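Local structure of ScaE cell-surface anchored scaffoldin protein (Ruminococcus flavefaciens, 2ZF9) at residues A[67-72]-A[124-129]; A[99-104]-A[109-114]. The protein probably serves as a cell-surface anchoring scaffoldin of the cellulosome, this chain being its type III cohesin module, a module that binds dockerins. One frame throughout, in Å; residues are numbered along the deposited sequence.

Contact 1: A[67-72]-A[124-129]; sequences TGLHIQ and GVLWSF
A water held between T67 and W127 is the one polar link in an otherwise apolar meeting of strands 67-72 and 124-129. The indole nitrogen NE1 of W127 donates to the water at 3.0 Å, and OG1 of T67 lies 2.7 Å from the same water. That hydroxyl has T114 as its second partner, so the indole N-H is tied into a small polar chain inside the core. No backbone bond joins the two strands, whose axes pass 10.7 Å apart at 46°; the strands meet through side chains and this water. Beside the water, methyl CD1 of L69 meets methyl CD2 of L126 at 3.9 Å, the two leucines crossing at about a right angle. L126 reaches this point because its CG stands opposite the backbone N (chi1 -164°), which sends the branch across the core. Farther along, I71 and F129 approach from opposite directions: CG2 of I71 lies 4.0 Å from CZ of F129, and CD1 of I71 lies equally far from CE1 of F129. Two branches of one isoleucine thus touch adjacent ring atoms, CG2 coming in obliquely. F110 meets the same ring edge-to-face. Strand 124-129 also carries a classic beta bulge, where L126 and W127 both face L55 on strand 50-58, and both residues set off toward 67-72 at CB. Apolar side chains meeting between strands that are not paired with each other fit the core of a beta sandwich, the fold of cohesin modules.

Contact 2: A[99-104]-A[109-114]; sequences LKKAEA and SFFTAT
E103 lays its carboxylate beside the ring of F111, the two side chains running the same way with their planes 66° apart. OE2 of E103 comes within 3.9 Å of CD2 of F111, an oblique approach. CG of E103 sits between its backbone N and carbonyl carbon (chi1 72°), and the chain then extends along its neighbour. On the same face, K101 stretches out over A113, its CE 3.9 Å from CB of that alanine, and brings NZ to 3.6 Å from OE1 of E103 in a salt bridge along the same strand. An alanine in place of E103 would probably leave the ammonium of K101 without this carboxylate mate and take away the contact at CD2 of F111. Beneath these side chains the antiparallel backbones are joined at two hydrogen-bonded pairs, K101 with A113 and E103 with F111, each bonded in both directions. F111 N to E103 O is the straightest of the four bonds, 2.9 Å long with an angle of 177° at the hydrogen. CA-H...O contacts run alongside the non-hydrogen-bonded pairs, as from CA of T114 to O of L99 at 3.0 Å. On the other face, A102 and T112 form one such pair, K100 and T114 another, and W127 of strand 124-132 packs against K100, A102 and T112. Strand 109-115 is therefore the inner arm of the hairpin, bonded on its far side to strand 66-73, while strand 99-106 lies outside it.

In the fold
The centres of contact 1 and contact 2 lie about 8 Å apart, and strand 66-73 pairs antiparallel with strand 109-115, so segment 67-72 adds a further strand beside the hairpin of contact 2 in the same sheet. The seam includes L69 N to T112 O at 2.8 Å and T67 OG1 to T114 OG1 at 2.6 Å, both probable hydrogen bonds. The ring of H70 meets that of F111, CE1 of H70 lying 3.3 Å from CD1 of F111. The centre of contact 1, which is buried, lies about 4 Å from the centre of the chain, that of contact 2, which is partly buried, about 11 Å.

Contact 1: A[67-72]-A[124-129]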
ATOM      1  N   THR A  67       4.089 -10.931   1.592  1.00 17.46           N
ATOM      2  CA  THR A  67       4.152  -9.465   1.407  1.00 16.49           C
ATOM      3  C   THR A  67       4.576  -8.814   2.714  1.00 15.21           C
ATOM      4  O   THR A  67       4.356  -9.360   3.824  1.00 14.18           O
ATOM      5  CB  THR A  67       2.808  -8.807   0.947  1.00 16.56           C
ATOM      6  OG1 THR A  67       1.853  -8.834   2.023  1.00 16.37           O
ATOM      7  CG2 THR A  67       2.224  -9.509  -0.288  1.00 19.03           C
ATOM      8  N   GLY A  68       5.219  -7.669   2.581  1.00 16.24           N
ATOM      9  CA  GLY A  68       5.589  -6.852   3.747  1.00 15.53           C
ATOM     10  C   GLY A  68       5.514  -5.455   3.163  1.00 17.52           C
ATOM     11  O   GLY A  68       6.287  -5.113   2.246  1.00 15.42           O
ATOM     12  N   LEU A  69       4.547  -4.668   3.617  1.00 15.01           N
ATOM     13  CA  LEU A  69       4.282  -3.390   2.954  1.00 17.02           C
ATOM     14  C   LEU A  69       4.097  -2.294   3.969  1.00 19.10           C
ATOM     15  O   LEU A  69       3.198  -2.387   4.823  1.00 16.83           O
ATOM     16  CB  LEU A  69       3.072  -3.501   2.041  1.00 13.91           C
ATOM     17  CG  LEU A  69       3.200  -4.490   0.868  1.00 18.58           C
ATOM     18  CD1 LEU A  69       1.832  -4.664   0.226  1.00 19.16           C
ATOM     19  CD2 LEU A  69       4.198  -3.987  -0.192  1.00 13.55           C
ATOM     20  N   HIS A  70       4.959  -1.274   3.898  1.00 16.19           N
ATOM     21  CA  HIS A  70       4.849  -0.139   4.799  1.00 17.45           C
ATOM     22  C   HIS A  70       4.058   0.956   4.114  1.00 16.51           C
ATOM     23  O   HIS A  70       4.356   1.345   2.987  1.00 17.50           O
ATOM     24  CB  HIS A  70       6.226   0.414   5.168  1.00 16.60           C
ATOM     25  CG  HIS A  70       6.973  -0.439   6.146  1.00 20.12           C
ATOM     26  ND1 HIS A  70       7.831  -1.440   5.753  1.00 18.77           N
ATOM     27  CD2 HIS A  70       7.024  -0.407   7.503  1.00 20.46           C
ATOM     28  CE1 HIS A  70       8.372  -2.004   6.820  1.00 20.19           C
ATOM     29  NE2 HIS A  70       7.904  -1.387   7.898  1.00 17.46           N
ATOM     30  N   ILE A  71       3.043   1.462   4.798  1.00 15.67           N
ATOM     31  CA  ILE A  71       2.258   2.538   4.227  1.00 16.86           C
ATOM     32  C   ILE A  71       2.558   3.774   5.058  1.00 16.91           C
ATOM     33  O   ILE A  71       2.470   3.729   6.280  1.00 18.45           O
ATOM     34  CB  ILE A  71       0.734   2.187   4.301  1.00 17.47           C
ATOM     35  CG1 ILE A  71       0.476   0.965   3.399  1.00 22.86           C
ATOM     36  CG2 ILE A  71      -0.150   3.405   3.898  1.00 17.77           C
ATOM     37  CD1 ILE A  71      -0.870   0.372   3.596  1.00 29.01           C
ATOM     38  N   GLN A  72       2.932   4.861   4.398  1.00 18.24           N
ATOM     39  CA  GLN A  72       3.211   6.096   5.130  1.00 18.17           C
ATOM     40  C   GLN A  72       2.306   7.192   4.579  1.00 17.27           C
ATOM     41  O   GLN A  72       1.881   7.117   3.418  1.00 19.05           O
ATOM     42  CB  GLN A  72       4.680   6.508   4.997  1.00 17.83           C
ATOM     43  CG  GLN A  72       5.089   6.830   3.599  1.00 23.36           C
ATOM     44  CD  GLN A  72       6.558   7.185   3.502  1.00 31.36           C
ATOM     45  OE1 GLN A  72       7.378   6.793   4.363  1.00 29.54           O
ATOM     46  NE2 GLN A  72       6.910   7.905   2.444  1.00 23.78           N
ATOM     47  N   GLY A 124      -7.453  -7.292  -6.109  1.00 18.04           N
ATOM     48  CA  GLY A 124      -8.505  -6.623  -5.358  1.00 20.03           C
ATOM     49  C   GLY A 124      -7.940  -5.896  -4.145  1.00 19.36           C
ATOM     50  O   GLY A 124      -6.726  -5.631  -4.068  1.00 18.41           O
ATOM     51  N   VAL A 125      -8.797  -5.586  -3.185  1.00 19.77           N
ATOM     52  CA  VAL A 125      -8.358  -4.838  -1.989  1.00 17.14           C
ATOM     53  C   VAL A 125      -7.575  -5.756  -1.021  1.00 21.17           C
ATOM     54  O   VAL A 125      -8.108  -6.758  -0.510  1.00 18.90           O
ATOM     55  CB  VAL A 125      -9.562  -4.226  -1.214  1.00 18.58           C
ATOM     56  CG1 VAL A 125      -9.100  -3.571   0.104  1.00 19.44           C
ATOM     57  CG2 VAL A 125     -10.258  -3.176  -2.057  1.00 21.12           C
ATOM     58  N   LEU A 126      -6.317  -5.398  -0.757  1.00 18.01           N
ATOM     59  CA  LEU A 126      -5.506  -6.146   0.177  1.00 16.87           C
ATOM     60  C   LEU A 126      -5.749  -5.656   1.613  1.00 19.92           C
ATOM     61  O   LEU A 126      -5.952  -6.476   2.551  1.00 18.40           O
ATOM     62  CB  LEU A 126      -4.022  -6.049  -0.232  1.00 17.51           C
ATOM     63  CG  LEU A 126      -3.026  -7.039   0.365  1.00 22.61           C
ATOM     64  CD1 LEU A 126      -3.246  -8.408  -0.221  1.00 15.65           C
ATOM     65  CD2 LEU A 126      -1.540  -6.568   0.159  1.00 20.45           C
ATOM     66  N   TRP A 127      -5.717  -4.326   1.804  1.00 16.64           N
ATOM     67  CA  TRP A 127      -5.924  -3.761   3.138  1.00 16.09           C
ATOM     68  C   TRP A 127      -6.803  -2.546   3.039  1.00 17.29           C
ATOM     69  O   TRP A 127      -6.711  -1.775   2.071  1.00 17.83           O
ATOM     70  CB  TRP A 127      -4.604  -3.355   3.785  1.00 16.19           C
ATOM     71  CG  TRP A 127      -3.753  -4.480   4.108  1.00 19.77           C
ATOM     72  CD1 TRP A 127      -2.668  -4.944   3.378  1.00 15.10           C
ATOM     73  CD2 TRP A 127      -3.849  -5.310   5.269  1.00 21.42           C
ATOM     74  NE1 TRP A 127      -2.131  -6.037   4.008  1.00 18.38           N
ATOM     75  CE2 TRP A 127      -2.827  -6.277   5.171  1.00 19.23           C
ATOM     76  CE3 TRP A 127      -4.714  -5.334   6.384  1.00 14.79           C
ATOM     77  CZ2 TRP A 127      -2.622  -7.265   6.159  1.00 17.18           C
ATOM     78  CZ3 TRP A 127      -4.512  -6.314   7.359  1.00 19.29           C
ATOM     79  CH2 TRP A 127      -3.467  -7.260   7.243  1.00 18.48           C
ATOM     80  N   SER A 128      -7.685  -2.398   4.025  1.00 16.08           N
ATOM     81  CA  SER A 128      -8.468  -1.205   4.155  1.00 17.64           C
ATOM     82  C   SER A 128      -8.113  -0.532   5.504  1.00 16.04           C
ATOM     83  O   SER A 128      -7.836  -1.208   6.486  1.00 15.68           O
ATOM     84  CB  SER A 128      -9.951  -1.631   4.078  1.00 20.67           C
ATOM     85  OG  SER A 128     -10.767  -0.599   4.502  1.00 31.51           O
ATOM     86  N   PHE A 129      -8.149   0.792   5.565  1.00 16.52           N
ATOM     87  CA  PHE A 129      -7.749   1.526   6.775  1.00 17.14           C
ATOM     88  C   PHE A 129      -8.352   2.930   6.719  1.00 18.30           C
ATOM     89  O   PHE A 129      -8.832   3.365   5.668  1.00 20.60           O
ATOM     90  CB  PHE A 129      -6.197   1.594   6.934  1.00 17.61           C
ATOM     91  CG  PHE A 129      -5.465   2.160   5.712  1.00 17.04           C
ATOM     92  CD1 PHE A 129      -5.283   1.377   4.570  1.00 13.83           C
ATOM     93  CD2 PHE A 129      -4.981   3.487   5.713  1.00 18.48           C
ATOM     94  CE1 PHE A 129      -4.589   1.882   3.458  1.00 16.58           C
ATOM     95  CE2 PHE A 129      -4.288   3.999   4.599  1.00 15.94           C
ATOM     96  CZ  PHE A 129      -4.109   3.192   3.470  1.00 22.37           C
TER
HETATM   97  O   HOH W   1       0.681  -6.825   3.305  1.00 17.48           O

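Contact 2: A[99-104]-A[109-114]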
ATOM      1  N   LEU A  99      -1.665 -16.100   6.648  1.00 17.29           N
ATOM      2  CA  LEU A  99      -1.133 -15.137   7.636  1.00 19.26           C
ATOM      3  C   LEU A  99      -1.428 -13.711   7.148  1.00 21.69           C
ATOM      4  O   LEU A  99      -1.126 -13.361   5.977  1.00 19.27           O
ATOM      5  CB  LEU A  99       0.380 -15.308   7.770  1.00 19.44           C
ATOM      6  CG  LEU A  99       1.144 -14.178   8.510  1.00 28.88           C
ATOM      7  CD1 LEU A  99       0.662 -13.945   9.958  1.00 32.09           C
ATOM      8  CD2 LEU A  99       2.675 -14.405   8.497  1.00 31.42           C
ATOM      9  N   LYS A 100      -2.018 -12.897   8.014  1.00 20.70           N
ATOM     10  CA  LYS A 100      -2.267 -11.478   7.703  1.00 20.65           C
ATOM     11  C   LYS A 100      -2.112 -10.705   9.001  1.00 22.44           C
ATOM     12  O   LYS A 100      -2.754 -11.043  10.008  1.00 22.37           O
ATOM     13  CB  LYS A 100      -3.694 -11.258   7.182  1.00 21.94           C
ATOM     14  CG  LYS A 100      -4.016 -11.975   5.890  1.00 22.93           C
ATOM     15  CD  LYS A 100      -5.440 -11.764   5.410  1.00 25.93           C
ATOM     16  CE  LYS A 100      -6.431 -12.712   6.077  1.00 31.01           C
ATOM     17  NZ  LYS A 100      -6.671 -13.947   5.298  1.00 38.24           N
ATOM     18  N   LYS A 101      -1.272  -9.675   9.007  1.00 16.97           N
ATOM     19  CA  LYS A 101      -1.218  -8.819  10.205  1.00 21.62           C
ATOM     20  C   LYS A 101      -0.946  -7.357   9.867  1.00 18.20           C
ATOM     21  O   LYS A 101      -0.246  -7.053   8.877  1.00 16.37           O
ATOM     22  CB  LYS A 101      -0.173  -9.335  11.219  1.00 25.80           C
ATOM     23  CG  LYS A 101       1.222  -9.431  10.662  1.00 29.39           C
ATOM     24  CD  LYS A 101       2.311  -9.511  11.755  1.00 32.50           C
ATOM     25  CE  LYS A 101       3.694  -9.193  11.121  1.00 45.47           C
ATOM     26  NZ  LYS A 101       4.865  -9.484  12.010  1.00 57.98           N
ATOM     27  N   ALA A 102      -1.520  -6.456  10.668  1.00 17.06           N
ATOM     28  CA  ALA A 102      -1.257  -5.030  10.538  1.00 15.98           C
ATOM     29  C   ALA A 102      -0.790  -4.531  11.895  1.00 21.21           C
ATOM     30  O   ALA A 102      -1.408  -4.838  12.946  1.00 20.87           O
ATOM     31  CB  ALA A 102      -2.538  -4.299  10.106  1.00 15.71           C
ATOM     32  N   GLU A 103       0.284  -3.755  11.892  1.00 19.60           N
ATOM     33  CA  GLU A 103       0.855  -3.333  13.154  1.00 20.66           C
ATOM     34  C   GLU A 103       1.485  -1.944  13.055  1.00 22.11           C
ATOM     35  O   GLU A 103       1.784  -1.447  11.944  1.00 17.72           O
ATOM     36  CB  GLU A 103       1.860  -4.373  13.631  1.00 23.19           C
ATOM     37  CG  GLU A 103       3.089  -4.362  12.827  1.00 17.66           C
ATOM     38  CD  GLU A 103       4.103  -5.420  13.246  1.00 35.87           C
ATOM     39  OE1 GLU A 103       3.696  -6.525  13.618  1.00 35.17           O
ATOM     40  OE2 GLU A 103       5.321  -5.137  13.180  1.00 37.29           O
ATOM     41  N   ALA A 104       1.683  -1.335  14.225  1.00 20.39           N
ATOM     42  CA  ALA A 104       2.211   0.023  14.319  1.00 21.50           C
ATOM     43  C   ALA A 104       3.629   0.084  13.787  1.00 21.95           C
ATOM     44  O   ALA A 104       4.378  -0.912  13.871  1.00 21.08           O
ATOM     45  CB  ALA A 104       2.168   0.513  15.822  1.00 23.02           C
ATOM     46  N   SER A 109       3.038   6.134   9.852  1.00 19.54           N
ATOM     47  CA  SER A 109       3.192   4.938   9.012  1.00 20.48           C
ATOM     48  C   SER A 109       2.769   3.680   9.777  1.00 21.77           C
ATOM     49  O   SER A 109       2.866   3.628  11.017  1.00 19.98           O
ATOM     50  CB  SER A 109       4.653   4.805   8.525  1.00 15.66           C
ATOM     51  OG  SER A 109       5.531   4.453   9.575  1.00 18.68           O
ATOM     52  N   PHE A 110       2.350   2.664   9.030  1.00 19.41           N
ATOM     53  CA  PHE A 110       2.109   1.350   9.618  1.00 17.60           C
ATOM     54  C   PHE A 110       2.619   0.248   8.676  1.00 17.34           C
ATOM     55  O   PHE A 110       2.922   0.475   7.507  1.00 19.31           O
ATOM     56  CB  PHE A 110       0.609   1.159  10.019  1.00 15.84           C
ATOM     57  CG  PHE A 110      -0.360   1.180   8.856  1.00 16.63           C
ATOM     58  CD1 PHE A 110      -0.846   2.402   8.349  1.00 17.26           C
ATOM     59  CD2 PHE A 110      -0.804  -0.015   8.276  1.00 16.41           C
ATOM     60  CE1 PHE A 110      -1.739   2.461   7.282  1.00 16.99           C
ATOM     61  CE2 PHE A 110      -1.723   0.013   7.196  1.00 17.96           C
ATOM     62  CZ  PHE A 110      -2.204   1.237   6.693  1.00 14.04           C
ATOM     63  N   PHE A 111       2.740  -0.939   9.218  1.00 16.96           N
ATOM     64  CA  PHE A 111       3.312  -2.052   8.484  1.00 19.29           C
ATOM     65  C   PHE A 111       2.268  -3.137   8.348  1.00 16.81           C
ATOM     66  O   PHE A 111       1.525  -3.441   9.310  1.00 17.96           O
ATOM     67  CB  PHE A 111       4.550  -2.593   9.219  1.00 15.31           C
ATOM     68  CG  PHE A 111       5.154  -3.832   8.575  1.00 20.13           C
ATOM     69  CD1 PHE A 111       5.686  -3.776   7.279  1.00 17.04           C
ATOM     70  CD2 PHE A 111       5.220  -5.026   9.281  1.00 19.74           C
ATOM     71  CE1 PHE A 111       6.276  -4.915   6.681  1.00 16.26           C
ATOM     72  CE2 PHE A 111       5.794  -6.167   8.725  1.00 24.57           C
ATOM     73  CZ  PHE A 111       6.335  -6.127   7.440  1.00 15.08           C
ATOM     74  N   THR A 112       2.201  -3.716   7.154  1.00 17.55           N
ATOM     75  CA  THR A 112       1.300  -4.859   6.910  1.00 15.96           C
ATOM     76  C   THR A 112       2.121  -6.021   6.384  1.00 17.52           C
ATOM     77  O   THR A 112       3.121  -5.806   5.702  1.00 14.83           O
ATOM     78  CB  THR A 112       0.216  -4.519   5.858  1.00 19.36           C
ATOM     79  OG1 THR A 112       0.854  -4.211   4.592  1.00 17.06           O
ATOM     80  CG2 THR A 112      -0.693  -3.335   6.363  1.00 16.72           C
ATOM     81  N   ALA A 113       1.701  -7.256   6.669  1.00 16.52           N
ATOM     82  CA  ALA A 113       2.452  -8.453   6.211  1.00 16.01           C
ATOM     83  C   ALA A 113       1.462  -9.578   5.959  1.00 18.20           C
ATOM     84  O   ALA A 113       0.433  -9.660   6.618  1.00 18.69           O
ATOM     85  CB  ALA A 113       3.524  -8.916   7.261  1.00 16.89           C
ATOM     86  N   THR A 114       1.743 -10.375   4.931  1.00 16.28           N
ATOM     87  CA  THR A 114       0.918 -11.551   4.618  1.00 16.52           C
ATOM     88  C   THR A 114       1.866 -12.699   4.313  1.00 17.60           C
ATOM     89  O   THR A 114       3.042 -12.504   3.955  1.00 17.95           O
ATOM     90  CB  THR A 114      -0.005 -11.361   3.385  1.00 17.44           C
ATOM     91  OG1 THR A 114       0.795 -11.248   2.193  1.00 14.25           O
ATOM     92  CG2 THR A 114      -0.956 -10.134   3.529  1.00 14.04           C
TER